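Long-range contacts in DNA ligase (Archaeoglobus fulgidus, PDB 3GDE), which probably seals nicks in double-stranded DNA during replication, recombination and repair, joining the strand ends at the expense of ATP: residues A[241-251]-A[374-385]; A[349-357]-A[403-411]. All coordinates share one frame; numbering follows the deposited sequence.

Contact 1 of 2, residues A[241-251]-A[374-385]; sequences VREMRTAAVEW and AKQIVTDSVDEV
An antiparallel strand pair in the ATP-dependent ligase (adenylation) domain joins 247-251 to 376-379 and carries E250, predicted to bind ATP. Such a pair takes its register from the backbone: A247 N donates to T379 O (2.9 Å) and V249 N to I377 O (2.8 Å), with T379 N and I377 N returning bonds to A247 O and V249 O. Beyond the last bond the strands part, and a water accepts from W251 N while donating to K375 O.

The two faces differ in character. On one, CB of V249 packs on CG1 of I377 at 3.8 Å, while V249 CG1, which chi1 (-172°) swings opposite the backbone N, meets V385 CG2 at 4.0 Å across about a right angle. Beyond the strands, V241 CG1 of the preceding helix meets V382 CG2 at 3.3 Å, doubtfully tight. T379 OG1 accepts from S381 N (2.9 Å) in an ST turn and donates to E384 OE1, tying the strand end to the first turn of helix 382-394.

On the other face the extended side chains of E250 and Q376 lie together, carboxylate and amide planes only 7° apart, and the end of the Q376 side chain also comes up to the methyl of A248. A leucine in place of Q376 would probably leave E250 OE2 facing a hydrocarbon branch and without its polar neighbour. The other oxygen, E250 OE1, forms a salt bridge with K403. Apolar packing thus closes one side of the pair toward helix 382-394, whereas the opposite side offers a carboxylate gripped by lysine, consistent with a nucleotide pocket.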
loop_
_atom_site.group_PDB
_atom_site.type_symbol
_atom_site.label_atom_id
_atom_site.label_comp_id
_atom_site.label_asym_id
_atom_site.label_seq_id
_atom_site.Cartn_x
_atom_site.Cartn_y
_atom_site.Cartn_z
ATOM N N VAL A 241 -3.192 -30.453 4.206
ATOM C CA VAL A 241 -2.243 -31.505 3.826
ATOM C C VAL A 241 -2.927 -32.729 3.189
ATOM O O VAL A 241 -2.300 -33.777 3.003
ATOM C CB VAL A 241 -1.296 -31.888 5.016
ATOM C CG1 VAL A 241 -2.021 -32.718 6.052
ATOM C CG2 VAL A 241 -0.046 -32.612 4.521
ATOM N N ARG A 242 -4.207 -32.581 2.845
ATOM C CA ARG A 242 -4.914 -33.595 2.064
ATOM C C ARG A 242 -5.366 -33.079 0.692
ATOM O O ARG A 242 -5.446 -33.860 -0.269
ATOM C CB ARG A 242 -6.071 -34.230 2.853
ATOM C CG ARG A 242 -7.323 -33.381 3.007
ATOM C CD ARG A 242 -8.477 -34.224 3.549
ATOM N NE ARG A 242 -9.724 -33.461 3.627
ATOM C CZ ARG A 242 -10.267 -33.006 4.757
ATOM N NH1 ARG A 242 -9.690 -33.240 5.931
ATOM N NH2 ARG A 242 -11.401 -32.317 4.710
ATOM N N GLU A 243 -5.655 -31.775 0.598
ATOM C CA GLU A 243 -5.897 -31.139 -0.701
ATOM C C GLU A 243 -4.637 -31.295 -1.555
ATOM O O GLU A 243 -4.696 -31.799 -2.677
ATOM C CB GLU A 243 -6.299 -29.664 -0.560
ATOM C CG GLU A 243 -6.536 -28.975 -1.911
ATOM C CD GLU A 243 -7.178 -27.595 -1.810
ATOM O OE1 GLU A 243 -7.843 -27.189 -2.795
ATOM O OE2 GLU A 243 -7.019 -26.914 -0.766
ATOM N N MET A 244 -3.505 -30.858 -1.011
ATOM C CA MET A 244 -2.205 -31.273 -1.514
ATOM C C MET A 244 -1.953 -32.629 -0.880
ATOM O O MET A 244 -2.137 -32.790 0.327
ATOM C CB MET A 244 -1.113 -30.303 -1.077
ATOM C CG MET A 244 -1.399 -28.852 -1.391
ATOM S SD MET A 244 -0.276 -27.777 -0.492
ATOM C CE MET A 244 -1.066 -26.187 -0.743
ATOM N N ARG A 245 -1.552 -33.606 -1.682
ATOM C CA ARG A 245 -1.310 -34.952 -1.173
ATOM C C ARG A 245 0.049 -34.979 -0.468
ATOM O O ARG A 245 0.143 -35.321 0.712
ATOM C CB ARG A 245 -1.375 -35.974 -2.312
ATOM C CG ARG A 245 -2.659 -35.910 -3.162
ATOM C CD ARG A 245 -3.823 -36.712 -2.559
ATOM N NE ARG A 245 -3.554 -38.154 -2.539
ATOM C CZ ARG A 245 -4.466 -39.099 -2.308
ATOM N NH1 ARG A 245 -5.737 -38.779 -2.073
ATOM N NH2 ARG A 245 -4.106 -40.377 -2.316
ATOM N N THR A 246 1.091 -34.612 -1.209
ATOM C CA THR A 246 2.406 -34.336 -0.649
ATOM C C THR A 246 2.568 -32.815 -0.630
ATOM O O THR A 246 2.080 -32.121 -1.527
ATOM C CB THR A 246 3.525 -34.995 -1.491
ATOM O OG1 THR A 246 3.210 -36.376 -1.710
ATOM C CG2 THR A 246 4.867 -34.909 -0.784
ATOM N N ALA A 247 3.239 -32.298 0.397
ATOM C CA ALA A 247 3.348 -30.855 0.593
ATOM C C ALA A 247 4.721 -30.451 1.086
ATOM O O ALA A 247 5.329 -31.153 1.899
ATOM C CB ALA A 247 2.283 -30.372 1.569
ATOM N N ALA A 248 5.209 -29.322 0.578
ATOM C CA ALA A 248 6.391 -28.673 1.133
ATOM C C ALA A 248 5.935 -27.850 2.338
ATOM O O ALA A 248 5.011 -27.037 2.232
ATOM C CB ALA A 248 7.054 -27.792 0.092
ATOM N N VAL A 249 6.561 -28.084 3.488
ATOM C CA VAL A 249 6.127 -27.460 4.731
ATOM C C VAL A 249 7.273 -26.694 5.360
ATOM O O VAL A 249 8.379 -27.208 5.488
ATOM C CB VAL A 249 5.562 -28.492 5.759
ATOM C CG1 VAL A 249 4.941 -27.775 6.957
ATOM C CG2 VAL A 249 4.522 -29.405 5.119
ATOM N N GLU A 250 6.990 -25.453 5.742
ATOM C CA GLU A 250 7.952 -24.592 6.406
ATOM C C GLU A 250 7.291 -23.984 7.636
ATOM O O GLU A 250 6.079 -24.024 7.777
ATOM C CB GLU A 250 8.408 -23.472 5.464
ATOM C CG GLU A 250 9.172 -23.948 4.237
ATOM C CD GLU A 250 8.997 -23.045 3.015
ATOM O OE1 GLU A 250 8.469 -21.915 3.146
ATOM O OE2 GLU A 250 9.390 -23.485 1.908
ATOM N N TRP A 251 8.102 -23.429 8.524
ATOM C CA TRP A 251 7.601 -22.636 9.633
ATOM C C TRP A 251 6.943 -21.366 9.098
ATOM O O TRP A 251 7.393 -20.810 8.101
ATOM C CB TRP A 251 8.759 -22.258 10.569
ATOM C CG TRP A 251 9.225 -23.359 11.484
ATOM C CD1 TRP A 251 8.936 -24.696 11.388
ATOM C CD2 TRP A 251 10.088 -23.219 12.623
ATOM N NE1 TRP A 251 9.550 -25.390 12.403
ATOM C CE2 TRP A 251 10.268 -24.510 13.171
ATOM C CE3 TRP A 251 10.730 -22.129 13.230
ATOM C CZ2 TRP A 251 11.054 -24.739 14.305
ATOM C CZ3 TRP A 251 11.517 -22.357 14.347
ATOM C CH2 TRP A 251 11.673 -23.650 14.874
ATOM N N ALA A 374 14.844 -21.114 5.544
ATOM C CA ALA A 374 13.694 -21.756 6.155
ATOM C C ALA A 374 13.892 -23.268 6.075
ATOM O O ALA A 374 14.225 -23.810 5.017
ATOM C CB ALA A 374 12.402 -21.348 5.453
ATOM N N LYS A 375 13.722 -23.934 7.206
ATOM C CA LYS A 375 13.706 -25.375 7.219
ATOM C C LYS A 375 12.471 -25.817 6.439
ATOM O O LYS A 375 11.364 -25.313 6.643
ATOM C CB LYS A 375 13.700 -25.898 8.666
ATOM C CG LYS A 375 13.614 -27.415 8.820
ATOM C CD LYS A 375 13.700 -27.829 10.300
ATOM C CE LYS A 375 13.527 -29.333 10.481
ATOM N NZ LYS A 375 14.577 -30.117 9.761
ATOM N N GLN A 376 12.676 -26.735 5.511
ATOM C CA GLN A 376 11.573 -27.263 4.749
ATOM C C GLN A 376 11.560 -28.779 4.835
ATOM O O GLN A 376 12.602 -29.421 4.781
ATOM C CB GLN A 376 11.677 -26.809 3.301
ATOM C CG GLN A 376 10.443 -27.081 2.477
ATOM C CD GLN A 376 10.665 -26.767 1.022
ATOM O OE1 GLN A 376 10.230 -25.726 0.533
ATOM N NE2 GLN A 376 11.367 -27.648 0.322
ATOM N N ILE A 377 10.369 -29.337 4.994
ATOM C CA ILE A 377 10.163 -30.774 4.844
ATOM C C ILE A 377 9.187 -31.012 3.702
ATOM O O ILE A 377 8.420 -30.119 3.336
ATOM C CB ILE A 377 9.671 -31.454 6.150
ATOM C CG1 ILE A 377 8.373 -30.809 6.656
ATOM C CG2 ILE A 377 10.778 -31.433 7.213
ATOM C CD1 ILE A 377 7.477 -31.736 7.460
ATOM N N VAL A 378 9.260 -32.200 3.110
ATOM C CA VAL A 378 8.311 -32.612 2.081
ATOM C C VAL A 378 7.677 -33.913 2.571
ATOM O O VAL A 378 8.381 -34.850 2.926
ATOM C CB VAL A 378 8.983 -32.783 0.688
ATOM C CG1 VAL A 378 7.931 -32.933 -0.398
ATOM C CG2 VAL A 378 9.877 -31.590 0.365
ATOM N N THR A 379 6.352 -33.964 2.606
ATOM C CA THR A 379 5.669 -35.051 3.308
ATOM C C THR A 379 4.201 -35.196 2.928
ATOM O O THR A 379 3.576 -34.242 2.462
ATOM C CB THR A 379 5.787 -34.871 4.853
ATOM O OG1 THR A 379 5.255 -36.024 5.522
ATOM C CG2 THR A 379 5.062 -33.614 5.324
ATOM N N ASP A 380 3.672 -36.403 3.122
ATOM C CA ASP A 380 2.235 -36.658 3.042
ATOM C C ASP A 380 1.669 -37.027 4.415
ATOM O O ASP A 380 0.479 -37.317 4.550
ATOM C CB ASP A 380 1.897 -37.729 1.983
ATOM C CG ASP A 380 2.599 -39.082 2.222
ATOM O OD1 ASP A 380 2.608 -39.909 1.274
ATOM O OD2 ASP A 380 3.134 -39.336 3.330
ATOM N N SER A 381 2.532 -36.998 5.430
ATOM C CA SER A 381 2.165 -37.401 6.789
ATOM C C SER A 381 1.624 -36.237 7.626
ATOM O O SER A 381 2.352 -35.287 7.919
ATOM C CB SER A 381 3.380 -38.033 7.486
ATOM O OG SER A 381 3.047 -38.537 8.768
ATOM N N VAL A 382 0.348 -36.322 8.006
ATOM C CA VAL A 382 -0.281 -35.333 8.901
ATOM C C VAL A 382 0.469 -35.212 10.237
ATOM O O VAL A 382 0.536 -34.127 10.821
ATOM C CB VAL A 382 -1.801 -35.625 9.131
ATOM C CG1 VAL A 382 -2.388 -34.734 10.223
ATOM C CG2 VAL A 382 -2.589 -35.435 7.853
ATOM N N ASP A 383 1.043 -36.322 10.698
ATOM C CA ASP A 383 1.783 -36.363 11.962
ATOM C C ASP A 383 3.113 -35.635 11.881
ATOM O O ASP A 383 3.546 -35.008 12.858
ATOM C CB ASP A 383 2.008 -37.811 12.413
ATOM C CG ASP A 383 0.732 -38.483 12.911
ATOM O OD1 ASP A 383 0.790 -39.682 13.260
ATOM O OD2 ASP A 383 -0.325 -37.822 12.963
ATOM N N GLU A 384 3.764 -35.731 10.722
ATOM C CA GLU A 384 5.026 -35.025 10.485
ATOM C C GLU A 384 4.837 -33.503 10.448
ATOM O O GLU A 384 5.619 -32.761 11.045
ATOM C CB GLU A 384 5.712 -35.521 9.207
ATOM C CG GLU A 384 6.603 -36.743 9.408
ATOM C CD GLU A 384 7.684 -36.874 8.334
ATOM O OE1 GLU A 384 7.538 -36.262 7.248
ATOM O OE2 GLU A 384 8.684 -37.595 8.577
ATOM N N VAL A 385 3.789 -33.051 9.763
ATOM C CA VAL A 385 3.488 -31.618 9.692
ATOM C C VAL A 385 3.000 -31.051 11.030
ATOM O O VAL A 385 3.321 -29.911 11.363
ATOM C CB VAL A 385 2.588 -31.232 8.461
ATOM C CG1 VAL A 385 1.584 -32.309 8.140
ATOM C CG2 VAL A 385 1.909 -29.861 8.643
HETATM O O HOH W 1 -1.176 -36.592 2.848
HETATM O O HOH W 2 10.820 -23.334 8.110
#

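Contact 2 of 2, residues A[349-357]-A[403-411]; sequences CIDLPLRER and KLPSSPYIP
Where segment 403-411, which leaves strand 399-403 as a loop, runs past the N-terminus of helix 354-364, its carbonyls meet the first amides of that helix, an example of helix-end N-H groups satisfied by a distant chain segment. L354 N donates to S407 O at 2.9 Å, and R355 N to P405 O at 3.1 Å, the latter bond lying in the carbonyl plane. A type I turn from C349 to L352 leads into the helix, and within it I350 O accepts from Y409 N at 2.8 Å.

R357 serves several acceptors at once. Its NH1 donates to S407 O (3.1 Å), making that carbonyl a double acceptor, and also to L352 O, which it approaches from above the carbonyl plane. NE pairs with D341 in a salt bridge, and NH2 donates a hydrogen bond to a water that donates in turn to S407 OG and P408 O. Bent at chi3 (-55°), the chain lays its guanidinium between L354 CA on one face and Y409 CB on the other.

The loop is also braced from within: L404 O, in a second type I turn, accepts from both S407 N and S407 OG. Y409 sends its hydroxyl to M229 N and D299, while I350 packs obliquely against the ring, its CG2 lying 3.8 Å from Y409 CD2. At the far end, the CD1 methyl of I350 ends 4.1 Å from P411 CD.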
loop_
_atom_site.group_PDB
_atom_site.type_symbol
_atom_site.label_atom_id
_atom_site.label_comp_id
_atom_site.label_asym_id
_atom_site.label_seq_id
_atom_site.Cartn_x
_atom_site.Cartn_y
_atom_site.Cartn_z
ATOM N N CYS A 349 13.070 -16.833 -12.495
ATOM C CA CYS A 349 12.988 -18.266 -12.187
ATOM C C CYS A 349 11.686 -18.605 -11.452
ATOM O O CYS A 349 11.528 -19.699 -10.902
ATOM C CB CYS A 349 14.226 -18.748 -11.416
ATOM S SG CYS A 349 14.425 -18.114 -9.735
ATOM N N ILE A 350 10.749 -17.660 -11.489
ATOM C CA ILE A 350 9.411 -17.823 -10.926
ATOM C C ILE A 350 8.549 -18.863 -11.639
ATOM O O ILE A 350 7.595 -19.373 -11.051
ATOM C CB ILE A 350 8.635 -16.481 -10.852
ATOM C CG1 ILE A 350 8.564 -15.783 -12.216
ATOM C CG2 ILE A 350 9.251 -15.568 -9.802
ATOM C CD1 ILE A 350 7.373 -14.822 -12.373
ATOM N N ASP A 351 8.884 -19.187 -12.890
ATOM C CA ASP A 351 8.127 -20.190 -13.655
ATOM C C ASP A 351 8.466 -21.637 -13.293
ATOM O O ASP A 351 7.717 -22.548 -13.652
ATOM C CB ASP A 351 8.265 -19.973 -15.170
ATOM C CG ASP A 351 7.538 -18.722 -15.664
ATOM O OD1 ASP A 351 6.696 -18.160 -14.934
ATOM O OD2 ASP A 351 7.805 -18.303 -16.808
ATOM N N LEU A 352 9.590 -21.852 -12.605
ATOM C CA LEU A 352 9.865 -23.139 -11.950
ATOM C C LEU A 352 8.701 -23.314 -10.953
ATOM O O LEU A 352 8.254 -22.330 -10.370
ATOM C CB LEU A 352 11.273 -23.170 -11.347
ATOM C CG LEU A 352 12.407 -22.744 -12.302
ATOM C CD1 LEU A 352 13.795 -22.831 -11.637
ATOM C CD2 LEU A 352 12.412 -23.517 -13.628
ATOM N N PRO A 353 8.280 -24.550 -10.643
ATOM C CA PRO A 353 8.657 -25.620 -9.779
ATOM C C PRO A 353 9.302 -25.172 -8.467
ATOM O O PRO A 353 10.493 -24.875 -8.415
ATOM C CB PRO A 353 9.411 -26.543 -10.723
ATOM C CG PRO A 353 8.408 -26.479 -11.992
ATOM C CD PRO A 353 7.526 -25.168 -11.744
ATOM N N LEU A 354 8.462 -25.087 -7.433
ATOM C CA LEU A 354 8.889 -24.765 -6.071
ATOM C C LEU A 354 10.110 -25.582 -5.641
ATOM O O LEU A 354 11.094 -25.018 -5.147
ATOM C CB LEU A 354 7.729 -24.949 -5.083
ATOM C CG LEU A 354 7.909 -24.447 -3.643
ATOM C CD1 LEU A 354 6.629 -23.822 -3.118
ATOM C CD2 LEU A 354 8.370 -25.562 -2.705
ATOM N N ARG A 355 10.049 -26.897 -5.849
ATOM C CA ARG A 355 11.162 -27.798 -5.516
ATOM C C ARG A 355 12.459 -27.434 -6.250
ATOM O O ARG A 355 13.553 -27.576 -5.685
ATOM C CB ARG A 355 10.780 -29.272 -5.741
ATOM C CG ARG A 355 10.377 -29.622 -7.166
ATOM C CD ARG A 355 9.658 -30.981 -7.274
ATOM N NE ARG A 355 8.438 -30.861 -8.083
ATOM C CZ ARG A 355 8.412 -30.681 -9.406
ATOM N NH1 ARG A 355 9.542 -30.599 -10.109
ATOM N NH2 ARG A 355 7.246 -30.575 -10.033
ATOM N N GLU A 356 12.326 -26.950 -7.489
ATOM C CA GLU A 356 13.458 -26.457 -8.284
ATOM C C GLU A 356 13.964 -25.085 -7.812
ATOM O O GLU A 356 15.179 -24.840 -7.775
ATOM C CB GLU A 356 13.092 -26.400 -9.769
ATOM C CG GLU A 356 12.767 -27.757 -10.383
ATOM C CD GLU A 356 12.720 -27.734 -11.907
ATOM O OE1 GLU A 356 11.838 -28.426 -12.475
ATOM O OE2 GLU A 356 13.565 -27.038 -12.533
ATOM N N ARG A 357 13.039 -24.190 -7.456
ATOM C CA ARG A 357 13.419 -22.906 -6.866
ATOM C C ARG A 357 14.152 -23.127 -5.552
ATOM O O ARG A 357 15.145 -22.472 -5.282
ATOM C CB ARG A 357 12.207 -21.994 -6.648
ATOM C CG ARG A 357 11.384 -21.708 -7.894
ATOM C CD ARG A 357 10.522 -20.473 -7.702
ATOM N NE ARG A 357 9.669 -20.551 -6.514
ATOM C CZ ARG A 357 8.501 -21.186 -6.454
ATOM N NH1 ARG A 357 8.018 -21.819 -7.514
ATOM N NH2 ARG A 357 7.803 -21.172 -5.324
ATOM N N LYS A 403 2.870 -25.719 1.227
ATOM C CA LYS A 403 2.979 -25.308 -0.176
ATOM C C LYS A 403 3.059 -26.487 -1.146
ATOM O O LYS A 403 3.669 -27.503 -0.837
ATOM C CB LYS A 403 4.206 -24.405 -0.356
ATOM C CG LYS A 403 4.295 -23.242 0.628
ATOM C CD LYS A 403 5.608 -22.512 0.502
ATOM C CE LYS A 403 5.559 -21.178 1.242
ATOM N NZ LYS A 403 6.859 -20.467 1.152
ATOM N N LEU A 404 2.452 -26.335 -2.323
ATOM C CA LEU A 404 2.480 -27.350 -3.385
ATOM C C LEU A 404 3.874 -27.389 -4.015
ATOM O O LEU A 404 4.306 -26.395 -4.619
ATOM C CB LEU A 404 1.470 -26.998 -4.475
ATOM C CG LEU A 404 0.385 -27.951 -4.979
ATOM C CD1 LEU A 404 0.211 -27.727 -6.473
ATOM C CD2 LEU A 404 0.650 -29.430 -4.684
ATOM N N PRO A 405 4.588 -28.524 -3.874
ATOM C CA PRO A 405 5.972 -28.633 -4.372
ATOM C C PRO A 405 6.132 -28.404 -5.878
ATOM O O PRO A 405 7.231 -28.102 -6.332
ATOM C CB PRO A 405 6.375 -30.066 -3.989
ATOM C CG PRO A 405 5.461 -30.420 -2.862
ATOM C CD PRO A 405 4.158 -29.763 -3.201
ATOM N N SER A 406 5.045 -28.521 -6.635
ATOM C CA SER A 406 5.092 -28.301 -8.079
ATOM C C SER A 406 4.628 -26.904 -8.516
ATOM O O SER A 406 4.753 -26.546 -9.690
ATOM C CB SER A 406 4.282 -29.374 -8.810
ATOM O OG SER A 406 2.903 -29.156 -8.613
ATOM N N SER A 407 4.096 -26.122 -7.578
ATOM C CA SER A 407 3.555 -24.808 -7.906
ATOM C C SER A 407 4.668 -23.861 -8.352
ATOM O O SER A 407 5.780 -23.932 -7.818
ATOM C CB SER A 407 2.734 -24.225 -6.735
ATOM O OG SER A 407 3.529 -23.939 -5.589
ATOM N N PRO A 408 4.386 -23.011 -9.371
ATOM C CA PRO A 408 5.264 -21.888 -9.729
ATOM C C PRO A 408 5.012 -20.702 -8.804
ATOM O O PRO A 408 4.062 -20.717 -8.029
ATOM C CB PRO A 408 4.815 -21.534 -11.144
ATOM C CG PRO A 408 3.359 -21.854 -11.144
ATOM C CD PRO A 408 3.204 -23.074 -10.256
ATOM N N TYR A 409 5.852 -19.687 -8.885
ATOM C CA TYR A 409 5.670 -18.492 -8.084
ATOM C C TYR A 409 4.839 -17.488 -8.876
ATOM O O TYR A 409 5.226 -17.095 -9.992
ATOM C CB TYR A 409 7.038 -17.906 -7.694
ATOM C CG TYR A 409 6.972 -16.765 -6.694
ATOM C CD1 TYR A 409 7.240 -16.983 -5.344
ATOM C CD2 TYR A 409 6.645 -15.472 -7.102
ATOM C CE1 TYR A 409 7.194 -15.930 -4.423
ATOM C CE2 TYR A 409 6.591 -14.427 -6.200
ATOM C CZ TYR A 409 6.869 -14.658 -4.860
ATOM O OH TYR A 409 6.801 -13.615 -3.967
ATOM N N ILE A 410 3.697 -17.089 -8.303
ATOM C CA ILE A 410 2.754 -16.196 -8.983
ATOM C C ILE A 410 2.620 -14.838 -8.273
ATOM O O ILE A 410 1.834 -14.698 -7.324
ATOM C CB ILE A 410 1.349 -16.847 -9.158
ATOM C CG1 ILE A 410 1.444 -18.270 -9.740
ATOM C CG2 ILE A 410 0.444 -15.952 -10.016
ATOM C CD1 ILE A 410 1.733 -18.350 -11.237
ATOM N N PRO A 411 3.381 -13.831 -8.741
ATOM C CA PRO A 411 3.381 -12.506 -8.124
ATOM C C PRO A 411 1.984 -11.926 -7.886
ATOM O O PRO A 411 1.125 -11.936 -8.784
ATOM C CB PRO A 411 4.160 -11.655 -9.135
ATOM C CG PRO A 411 5.114 -12.614 -9.746
ATOM C CD PRO A 411 4.301 -13.885 -9.895
HETATM O O HOH W 3 5.183 -17.596 -12.908
HETATM O O HOH W 4 5.027 -21.660 -5.464
#

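Overall arrangement
Both contacts lie in the ligase domain and are partly buried, with buried and exposed residues in each, yet they use different chemistry. Contact 1 is regular strand pairing with an apolar face; contact 2 joins two largely irregular segments, so isolated amides, carbonyls and an arginine do the work. They meet at K403, the last residue of strand 399-403, from which the loop of contact 2 continues: A248 O lies 2.7 Å from K403 N, a probable hydrogen bond, placing strand 399-403 on the other side of 247-251 from 371-379. Helix 354-364 serves both, since L354 also packs on A248 and Q376. Along the chain the four segments alternate, and the predicted ATP-binding residues E250 and F340 both approach K403.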